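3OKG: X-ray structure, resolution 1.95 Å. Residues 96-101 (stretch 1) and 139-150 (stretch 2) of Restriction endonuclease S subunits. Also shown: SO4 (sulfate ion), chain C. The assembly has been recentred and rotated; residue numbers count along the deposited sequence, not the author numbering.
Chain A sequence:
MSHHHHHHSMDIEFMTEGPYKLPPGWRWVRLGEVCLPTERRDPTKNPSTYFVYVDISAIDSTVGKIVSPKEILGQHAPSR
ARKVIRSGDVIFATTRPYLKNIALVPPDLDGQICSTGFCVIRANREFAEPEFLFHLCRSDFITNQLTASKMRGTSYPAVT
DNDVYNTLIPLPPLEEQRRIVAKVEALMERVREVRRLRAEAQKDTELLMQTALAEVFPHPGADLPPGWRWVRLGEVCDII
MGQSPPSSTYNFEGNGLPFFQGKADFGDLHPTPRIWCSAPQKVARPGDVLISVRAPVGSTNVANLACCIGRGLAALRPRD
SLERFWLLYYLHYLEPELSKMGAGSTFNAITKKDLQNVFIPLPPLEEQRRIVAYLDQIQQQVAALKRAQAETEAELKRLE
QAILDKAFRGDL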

# COMPACT_ATOMS: atom_id res chain seq x y z
N ARG A 96 12.47 5.33 -20.04
CA ARG A 96 11.50 5.51 -18.97
C ARG A 96 11.93 6.24 -17.68
O ARG A 96 11.60 5.83 -16.57
N PRO A 97 12.65 7.35 -17.83
CA PRO A 97 13.25 8.06 -16.68
C PRO A 97 12.39 8.16 -15.43
O PRO A 97 12.91 8.24 -14.31
N TYR A 98 11.07 8.11 -15.60
CA TYR A 98 10.20 8.32 -14.47
C TYR A 98 10.28 7.13 -13.53
O TYR A 98 9.83 7.21 -12.40
N LEU A 99 10.83 6.02 -14.00
CA LEU A 99 10.92 4.83 -13.14
C LEU A 99 11.99 5.01 -12.04
O LEU A 99 11.95 4.33 -11.03
N LYS A 100 12.92 5.92 -12.27
CA LYS A 100 14.03 6.21 -11.34
C LYS A 100 15.01 5.05 -11.23
O LYS A 100 15.52 4.75 -10.15
N ASN A 101 15.30 4.42 -12.36
CA ASN A 101 16.44 3.52 -12.42
C ASN A 101 17.71 4.36 -12.42
O ASN A 101 18.33 4.62 -13.45
N SER A 139 15.42 13.41 -8.31
CA SER A 139 14.27 14.29 -8.13
C SER A 139 13.42 14.37 -9.40
O SER A 139 13.96 14.37 -10.51
N ASP A 140 12.11 14.48 -9.22
CA ASP A 140 11.19 14.83 -10.32
C ASP A 140 11.62 16.15 -11.02
O ASP A 140 11.34 16.34 -12.19
N PHE A 141 12.29 17.03 -10.30
CA PHE A 141 12.73 18.30 -10.89
C PHE A 141 13.58 18.04 -12.14
O PHE A 141 13.56 18.84 -13.10
N ILE A 142 14.34 16.94 -12.13
CA ILE A 142 15.18 16.56 -13.28
C ILE A 142 14.39 15.86 -14.37
O ILE A 142 14.44 16.26 -15.53
N THR A 143 13.65 14.82 -13.98
CA THR A 143 12.72 14.11 -14.85
C THR A 143 11.89 15.04 -15.67
O THR A 143 11.72 14.88 -16.88
N ASN A 144 11.34 16.03 -14.97
CA ASN A 144 10.33 16.88 -15.55
C ASN A 144 10.92 17.82 -16.61
O ASN A 144 10.19 18.45 -17.39
N GLN A 145 12.25 17.88 -16.65
CA GLN A 145 12.93 18.72 -17.64
C GLN A 145 13.25 17.98 -18.95
O GLN A 145 13.66 18.59 -19.95
N LEU A 146 13.04 16.67 -18.95
CA LEU A 146 13.43 15.87 -20.11
C LEU A 146 12.30 15.86 -21.14
O LEU A 146 11.35 15.09 -21.05
N THR A 147 12.40 16.74 -22.12
CA THR A 147 11.27 16.95 -23.00
C THR A 147 10.87 15.74 -23.85
O THR A 147 9.68 15.55 -24.11
N ALA A 148 11.84 14.92 -24.24
CA ALA A 148 11.55 13.73 -25.04
C ALA A 148 10.69 12.70 -24.29
O ALA A 148 10.18 11.76 -24.90
N SER A 149 10.52 12.89 -22.98
CA SER A 149 9.63 12.01 -22.22
C SER A 149 8.17 12.41 -22.33
O SER A 149 7.28 11.59 -22.09
N LYS A 150 7.92 13.67 -22.64
CA LYS A 150 6.55 14.14 -22.77
C LYS A 150 5.97 13.62 -24.11
O LYS A 150 6.63 12.89 -24.83

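Read along stretch 2, the contact opens with a helix start. Ser139, chi1 t, turns its CB away from stretch 1 and spends its hydroxyl on capping: OG accepts from Phe141 N at 2.8 Å. Asp140 sets off sideways, yet its m rotamer brings the carboxylate round to Lys100, whose NZ donates to Asp140 OD1 at 2.8 Å in a salt bridge. Lys100 also leaves its backbone sideways; two m torsions bend the chain, then two t torsions extend it, delivering the charge to the helix start in a buried setting.

The side chains of Phe141 and Ile142 do not touch stretch 1. One turn on from Ser139, Thr143 points in with chi1 m, its OG1 3.1 Å from Lys100 NZ and its CG2 4.3 Å from Tyr98 CA. Tyr98, chi1 p, sets its CB off sideways and meets Thr143 at the edge of the contact.

The chain then makes a type I turn from Thr143 to Leu146; the two residues between, Asn144 and Gln145, do not touch stretch 1. Leu146 (m, t) points toward stretch 1, where its CD1 meets Pro97 CB at 4.1 Å, an apolar contact. Pro97, its ring C-gamma exo, points toward stretch 2 in return. Ser149, chi1 m, covers the same proline, OG lying 3.6 Å from Pro97 CG.

Arg96 points away; its backbone N instead binds a sulfate, at 3.0 Å to O1 and 3.2 Å to O3. The rule is economical: one long lysine reaches a helix start, and one compact proline meets Leu146 and Ser149.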

# COMPACT_ATOMS: atom_id res chain seq x y z
CB ARG A 96 10.83 4.15 -18.65
CG ARG A 96 10.11 3.57 -19.86
CD ARG A 96 9.46 2.23 -19.55
NE ARG A 96 10.43 1.14 -19.63
CZ ARG A 96 10.74 0.51 -20.76
NH1 ARG A 96 10.17 0.86 -21.90
NH2 ARG A 96 11.63 -0.48 -20.74
CB PRO A 97 13.53 9.45 -17.23
CG PRO A 97 13.49 9.27 -18.73
CD PRO A 97 12.45 8.24 -18.99
CB TYR A 98 8.75 8.53 -14.92
CG TYR A 98 8.23 7.40 -15.77
CD1 TYR A 98 7.62 6.29 -15.18
CD2 TYR A 98 8.32 7.43 -17.17
CE1 TYR A 98 7.13 5.25 -15.94
CE2 TYR A 98 7.83 6.39 -17.93
CZ TYR A 98 7.24 5.31 -17.32
OH TYR A 98 6.76 4.26 -18.06
CB LEU A 99 11.20 3.58 -13.98
CG LEU A 99 10.08 3.08 -14.89
CD1 LEU A 99 10.52 1.88 -15.74
CD2 LEU A 99 8.85 2.75 -14.08
CB LYS A 100 13.52 6.60 -9.95
CG LYS A 100 12.38 7.60 -9.95
CD LYS A 100 12.82 8.98 -10.27
CE LYS A 100 11.67 9.96 -9.93
NZ LYS A 100 12.05 11.38 -10.20
CB ASN A 101 16.32 2.60 -13.64
CG ASN A 101 15.23 1.58 -13.44
OD1 ASN A 101 14.30 1.47 -14.24
ND2 ASN A 101 15.31 0.85 -12.33
CB SER A 139 14.68 15.71 -7.76
OG SER A 139 13.53 16.54 -7.83
CB ASP A 140 9.76 15.02 -9.79
CG ASP A 140 9.10 13.72 -9.36
OD1 ASP A 140 9.67 12.62 -9.57
OD2 ASP A 140 7.99 13.80 -8.78
CB PHE A 141 13.51 19.15 -9.88
CG PHE A 141 13.93 20.48 -10.42
CD1 PHE A 141 12.99 21.50 -10.56
CD2 PHE A 141 15.23 20.71 -10.82
CE1 PHE A 141 13.37 22.74 -11.06
CE2 PHE A 141 15.61 21.94 -11.33
CZ PHE A 141 14.67 22.95 -11.46
CB ILE A 142 16.35 15.63 -12.84
CG1 ILE A 142 17.34 16.40 -11.96
CG2 ILE A 142 17.05 15.01 -14.06
CD1 ILE A 142 17.73 17.77 -12.45
CB THR A 143 11.63 13.41 -13.99
OG1 THR A 143 12.26 12.60 -13.01
CG2 THR A 143 10.65 12.59 -14.84
CB ASN A 144 9.60 17.63 -14.44
CG ASN A 144 8.65 16.70 -13.60
OD1 ASN A 144 8.41 15.53 -13.94
ND2 ASN A 144 8.12 17.25 -12.51
CB GLN A 145 14.23 19.27 -17.06
CG GLN A 145 14.05 20.30 -15.98
CD GLN A 145 15.40 20.83 -15.53
OE1 GLN A 145 16.13 21.41 -16.33
NE2 GLN A 145 15.75 20.61 -14.27
CB LEU A 146 13.81 14.45 -19.68
CG LEU A 146 15.01 14.47 -18.73
CD1 LEU A 146 15.21 13.04 -18.21
CD2 LEU A 146 16.26 14.98 -19.42
CB THR A 147 11.52 18.18 -23.88
OG1 THR A 147 12.69 17.98 -24.68
CG2 THR A 147 11.74 19.32 -22.99
CB ALA A 148 12.84 13.07 -25.57
CB SER A 149 10.00 12.00 -20.73
OG SER A 149 11.26 11.39 -20.57
CB LYS A 150 6.48 15.66 -22.76
CG LYS A 150 7.46 16.33 -21.81
CD LYS A 150 6.95 16.34 -20.39
CE LYS A 150 8.07 16.74 -19.45
NZ LYS A 150 7.71 17.96 -18.69
S SO4 C . 11.13 5.42 -23.49
O1 SO4 C . 10.86 6.29 -22.32
O2 SO4 C . 11.77 6.18 -24.57
O3 SO4 C . 12.00 4.32 -23.09
O4 SO4 C . 9.85 4.89 -23.95